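Local coordinates for nitroreductase family protein (Lactobacillus plantarum, PDB 4QLX) that reduces an enone fatty acid with an FMN cofactor, in a pathway that saturates polyunsaturated fatty acids to detoxify them, at residues K118-L121 and D122-L125; W107-V110 and Y111-N115. All coordinates share one frame; numbering follows the deposited sequence.

Contact 1: K118-L121 and D122-L125; sequences KERL and DQIL. With KTC (10-oxooctadecanoic acid), chain D.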
loop_
_atom_site.group_PDB
_atom_site.type_symbol
_atom_site.label_atom_id
_atom_site.label_comp_id
_atom_site.label_asym_id
_atom_site.label_seq_id
_atom_site.Cartn_x
_atom_site.Cartn_y
_atom_site.Cartn_z
ATOM N N LYS A 118 -28.469 8.821 11.026
ATOM C CA LYS A 118 -29.089 9.318 9.805
ATOM C C LYS A 118 -28.372 10.565 9.329
ATOM O O LYS A 118 -28.123 10.746 8.138
ATOM C CB LYS A 118 -30.572 9.630 10.037
ATOM C CG LYS A 118 -31.298 10.125 8.803
ATOM C CD LYS A 118 -31.284 9.052 7.723
ATOM C CE LYS A 118 -32.115 9.467 6.521
ATOM N NZ LYS A 118 -32.264 8.330 5.572
ATOM N N GLU A 119 -28.035 11.428 10.276
ATOM C CA GLU A 119 -27.380 12.681 9.947
ATOM C C GLU A 119 -25.999 12.418 9.337
ATOM O O GLU A 119 -25.611 13.049 8.351
ATOM C CB GLU A 119 -27.263 13.554 11.190
ATOM C CG GLU A 119 -26.450 14.799 10.968
ATOM C CD GLU A 119 -25.643 15.174 12.187
ATOM O OE1 GLU A 119 -24.616 14.500 12.449
ATOM O OE2 GLU A 119 -26.041 16.134 12.886
ATOM N N ARG A 120 -25.279 11.468 9.923
ATOM C CA ARG A 120 -23.962 11.085 9.425
ATOM C C ARG A 120 -24.064 10.530 7.999
ATOM O O ARG A 120 -23.333 10.954 7.103
ATOM C CB ARG A 120 -23.322 10.064 10.372
ATOM C CG ARG A 120 -21.845 9.799 10.112
ATOM C CD ARG A 120 -21.081 11.114 9.967
ATOM N NE ARG A 120 -19.635 10.927 10.005
ATOM C CZ ARG A 120 -18.762 11.792 9.509
ATOM N NH1 ARG A 120 -19.194 12.904 8.923
ATOM N NH2 ARG A 120 -17.460 11.543 9.593
ATOM N N LEU A 121 -24.993 9.600 7.797
ATOM C CA LEU A 121 -25.270 9.047 6.475
ATOM C C LEU A 121 -25.526 10.131 5.433
ATOM O O LEU A 121 -25.038 10.056 4.301
ATOM C CB LEU A 121 -26.468 8.102 6.544
ATOM C CG LEU A 121 -26.934 7.571 5.190
ATOM C CD1 LEU A 121 -25.975 6.507 4.665
ATOM C CD2 LEU A 121 -28.365 7.038 5.246
ATOM N N ASP A 122 -26.295 11.144 5.816
ATOM C CA ASP A 122 -26.621 12.226 4.899
ATOM C C ASP A 122 -25.373 13.037 4.543
ATOM O O ASP A 122 -25.235 13.498 3.413
ATOM C CB ASP A 122 -27.701 13.135 5.498
ATOM C CG ASP A 122 -29.059 12.435 5.633
ATOM O OD1 ASP A 122 -29.250 11.354 5.020
ATOM O OD2 ASP A 122 -29.942 12.980 6.346
ATOM N N GLN A 123 -24.459 13.200 5.502
ATOM C CA GLN A 123 -23.199 13.889 5.231
ATOM C C GLN A 123 -22.381 13.085 4.206
ATOM O O GLN A 123 -21.867 13.641 3.225
ATOM C CB GLN A 123 -22.405 14.106 6.528
ATOM C CG GLN A 123 -23.139 15.009 7.563
ATOM C CD GLN A 123 -22.437 15.083 8.923
ATOM O OE1 GLN A 123 -21.427 14.408 9.152
ATOM N NE2 GLN A 123 -22.976 15.907 9.835
ATOM N N ILE A 124 -22.300 11.776 4.419
ATOM C CA ILE A 124 -21.497 10.902 3.561
ATOM C C ILE A 124 -22.045 10.844 2.133
ATOM O O ILE A 124 -21.291 10.997 1.166
ATOM C CB ILE A 124 -21.416 9.475 4.139
ATOM C CG1 ILE A 124 -20.836 9.503 5.555
ATOM C CG2 ILE A 124 -20.564 8.557 3.239
ATOM C CD1 ILE A 124 -20.930 8.169 6.271
ATOM N N LEU A 125 -23.355 10.639 2.003
ATOM C CA LEU A 125 -23.990 10.599 0.688
ATOM C C LEU A 125 -23.954 11.965 0.010
ATOM O O LEU A 125 -23.663 12.060 -1.181
ATOM C CB LEU A 125 -25.441 10.112 0.790
ATOM C CG LEU A 125 -25.687 8.682 1.281
ATOM C CD1 LEU A 125 -27.161 8.456 1.590
ATOM C CD2 LEU A 125 -25.202 7.678 0.250
HETATM O O1 KTC D . -16.899 7.757 11.746
HETATM C C17 KTC D . -18.066 7.769 11.362
HETATM O O KTC D . -19.013 8.302 12.139
HETATM C C16 KTC D . -18.420 7.187 10.015
HETATM C C15 KTC D . -17.211 7.356 9.113
HETATM C C14 KTC D . -17.621 8.017 7.814
HETATM C C13 KTC D . -17.448 7.019 6.686
HETATM C C12 KTC D . -16.329 7.469 5.771
HETATM C C11 KTC D . -16.862 8.402 4.706
HETATM C C10 KTC D . -16.088 8.149 3.423
HETATM C C9 KTC D . -15.004 9.199 3.247
HETATM C C8 KTC D . -14.141 8.767 2.098
HETATM O O2 KTC D . -13.649 7.642 2.101
HETATM C C7 KTC D . -13.899 9.742 0.969
HETATM C C6 KTC D . -12.890 9.156 0.001
HETATM C C5 KTC D . -12.255 10.239 -0.855
HETATM C C4 KTC D . -12.978 10.351 -2.188
HETATM C C3 KTC D . -12.369 11.450 -3.057
HETATM C C2 KTC D . -13.345 11.844 -4.162
HETATM C C1 KTC D . -13.977 10.602 -4.784
HETATM C C KTC D . -14.864 10.927 -5.969
#
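Two flat groups meet edge-on where the guanidinium of R120 comes up to the side-chain amide of Q123, their planes 86° apart. R120 NH1 donates to Q123 OE1 at 2.7 Å, meeting the carbonyl nearly head-on, although the bond bends at the hydrogen (142°) and OE1 lies slightly out of the guanidinium plane. Elsewhere on the guanidinium edge sits the carboxyl end of 10-oxooctadecanoic acid, with its C17 in the plane; R120 NE makes a weak hydrogen bond to its atom O at 3.4 Å. The other end of the Q123 amide faces E119: carboxylate and amide are nearly parallel, but E119 OE1 and Q123 NE2, 3.4 Å apart, have too poor an angle to bond. R120 reaches the ligand because CG stands anti to the backbone N (chi1 -168°) and the chain then bends at chi2. All this occurs along the first two turns of helix 118-133, whose i to i+4 backbone bonds include L125 N to L121 O at 2.9 Å. R120 and I124, one turn apart, face the fatty-acid pocket: I124 CD1 touches the ligand chain at C14, 3.7 Å away, and F79 of the second subunit packs on both R120 and I124, as expected of a nitroreductase site built at the dimer interface. With a leucine in place of R120, Q123 OE1 would probably lose the NH1 donor and the carboxyl end of the product its charged neighbour. Toward helix 103-112, L121 CG and L125 CD1 pack at 3.7 Å. K118 CE comes over the D122 carboxylate, but K118 NZ stays 4.3 Å from D122 OD1, beyond a salt bridge, where a weak attraction is probable; the ammonium also makes a cation-pi contact with Y111.

Contact 2: W107-V110 and Y111-N115; sequences WNKV and YEDGN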
loop_
_atom_site.group_PDB
_atom_site.type_symbol
_atom_site.label_atom_id
_atom_site.label_comp_id
_atom_site.label_asym_id
_atom_site.label_seq_id
_atom_site.Cartn_x
_atom_site.Cartn_y
_atom_site.Cartn_z
ATOM N N TRP A 107 -23.669 2.430 1.866
ATOM C CA TRP A 107 -23.630 3.271 3.052
ATOM C C TRP A 107 -25.006 3.301 3.750
ATOM O O TRP A 107 -25.092 3.545 4.956
ATOM C CB TRP A 107 -23.101 4.667 2.690
ATOM C CG TRP A 107 -21.608 4.574 2.554
ATOM C CD1 TRP A 107 -20.877 4.543 1.394
ATOM C CD2 TRP A 107 -20.671 4.405 3.622
ATOM N NE1 TRP A 107 -19.530 4.386 1.684
ATOM C CE2 TRP A 107 -19.383 4.297 3.046
ATOM C CE3 TRP A 107 -20.793 4.346 5.018
ATOM C CZ2 TRP A 107 -18.238 4.143 3.813
ATOM C CZ3 TRP A 107 -19.654 4.178 5.776
ATOM C CH2 TRP A 107 -18.391 4.087 5.175
ATOM N N ASN A 108 -26.071 2.986 3.018
ATOM C CA ASN A 108 -27.375 2.802 3.661
ATOM C C ASN A 108 -27.380 1.572 4.573
ATOM O O ASN A 108 -28.073 1.553 5.591
ATOM C CB ASN A 108 -28.494 2.679 2.625
ATOM C CG ASN A 108 -28.926 4.025 2.065
ATOM O OD1 ASN A 108 -28.761 5.060 2.709
ATOM N ND2 ASN A 108 -29.482 4.016 0.858
ATOM N N LYS A 109 -26.605 0.553 4.208
ATOM C CA LYS A 109 -26.571 -0.686 4.980
ATOM C C LYS A 109 -25.920 -0.410 6.333
ATOM O O LYS A 109 -26.355 -0.942 7.356
ATOM C CB LYS A 109 -25.817 -1.796 4.229
ATOM C CG LYS A 109 -24.377 -2.006 4.693
ATOM C CD LYS A 109 -23.561 -2.885 3.757
ATOM C CE LYS A 109 -22.068 -2.558 3.915
ATOM N NZ LYS A 109 -21.752 -1.114 3.862
ATOM N N VAL A 110 -24.888 0.435 6.335
ATOM C CA VAL A 110 -24.220 0.805 7.573
ATOM C C VAL A 110 -25.217 1.512 8.481
ATOM O O VAL A 110 -25.265 1.239 9.678
ATOM C CB VAL A 110 -22.981 1.706 7.320
ATOM C CG1 VAL A 110 -22.295 2.082 8.642
ATOM C CG2 VAL A 110 -21.995 0.979 6.406
ATOM N N TYR A 111 -26.032 2.391 7.903
ATOM C CA TYR A 111 -27.057 3.086 8.685
ATOM C C TYR A 111 -28.115 2.099 9.196
ATOM O O TYR A 111 -28.443 2.097 10.389
ATOM C CB TYR A 111 -27.719 4.205 7.867
ATOM C CG TYR A 111 -28.995 4.722 8.499
ATOM C CD1 TYR A 111 -28.957 5.500 9.655
ATOM C CD2 TYR A 111 -30.238 4.417 7.955
ATOM C CE1 TYR A 111 -30.130 5.960 10.250
ATOM C CE2 TYR A 111 -31.416 4.875 8.546
ATOM C CZ TYR A 111 -31.351 5.648 9.687
ATOM O OH TYR A 111 -32.509 6.105 10.268
ATOM N N GLU A 112 -28.628 1.247 8.309
ATOM C CA GLU A 112 -29.638 0.258 8.701
ATOM C C GLU A 112 -29.124 -0.713 9.760
ATOM O O GLU A 112 -29.905 -1.289 10.516
ATOM C CB GLU A 112 -30.133 -0.520 7.478
ATOM C CG GLU A 112 -30.888 0.329 6.446
ATOM C CD GLU A 112 -32.295 0.725 6.900
ATOM O OE1 GLU A 112 -32.693 0.371 8.041
ATOM O OE2 GLU A 112 -33.010 1.388 6.109
ATOM N N ASP A 113 -27.809 -0.878 9.828
ATOM C CA ASP A 113 -27.202 -1.714 10.856
ATOM C C ASP A 113 -27.000 -0.935 12.157
ATOM O O ASP A 113 -26.494 -1.475 13.138
ATOM C CB ASP A 113 -25.868 -2.289 10.364
ATOM C CG ASP A 113 -26.032 -3.610 9.612
ATOM O OD1 ASP A 113 -25.965 -4.683 10.254
ATOM O OD2 ASP A 113 -26.216 -3.580 8.377
ATOM N N GLY A 114 -27.401 0.335 12.161
ATOM C CA GLY A 114 -27.327 1.157 13.358
ATOM C C GLY A 114 -25.921 1.603 13.714
ATOM O O GLY A 114 -25.645 2.001 14.848
ATOM N N ASN A 115 -25.017 1.549 12.745
ATOM C CA ASN A 115 -23.626 1.871 13.030
ATOM C C ASN A 115 -23.274 3.334 12.779
ATOM O O ASN A 115 -22.258 3.824 13.279
ATOM C CB ASN A 115 -22.716 0.949 12.226
ATOM C CG ASN A 115 -22.786 -0.480 12.717
ATOM O OD1 ASN A 115 -22.819 -0.726 13.924
ATOM N ND2 ASN A 115 -22.845 -1.427 11.789
#
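V110 and N115 meet through carbon atoms at the end of helix 103-112, V110 CG1 resting 3.8 Å from N115 CB with the two side chains at about a right angle. CG1 is the branch anti to the V110 backbone N (chi1 -180°), which directs it toward the returning chain. Among the other side chains, Y111 CB lies 3.5 Å from N108 O, which sits near the plane of the Y111 ring at its edge. D113 supplies an awkward polar approach: its OD2 lies 2.8 Å from K109 O, two acceptors facing each other, an arrangement that probably costs some energy if the carboxylate is charged. K109 NZ stays 6.8 Å from D113 OD2 and bonds to V106 O. W107 turns away from the helix end; its NE1 bonds to C53 O, and its indole touches the bound product, close to the FMN.

The backbone bonds record the helix running out. E112 N to N108 O, at 2.8 Å, is a regular i to i+4 bond. D113 N is then divided between K109 O, 2.9 Å away but bent at the hydrogen (135°), and a weak bond to V110 O. Next, N115 N reaches back five residues to V110 O at 3.1 Å, while G114 N bonds to Y111 O at 2.7 Å. G114 has a phi of 74°, a value that favours glycine, and with the bonds back into the last turn this defines a Schellman motif at the helix C terminus.

Along the chain from the N terminus, helix 103-112 comes first and contact 2 closes its last turns at residues 107-115. A short connection through I116 and T117 follows, and contact 1 opens helix 118-133. The two contacts are in series, neither nested nor crossing, and each closes only local turns. Their centres lie 10 Å apart because the connection folds the second helix back beside the first: L121 packs on W107, N108 and Y111, while I116 touches V110, Y111, L121 and I124. The paired helices bring W107 from one and R120 and I124 from the other to the same fatty-acid pocket.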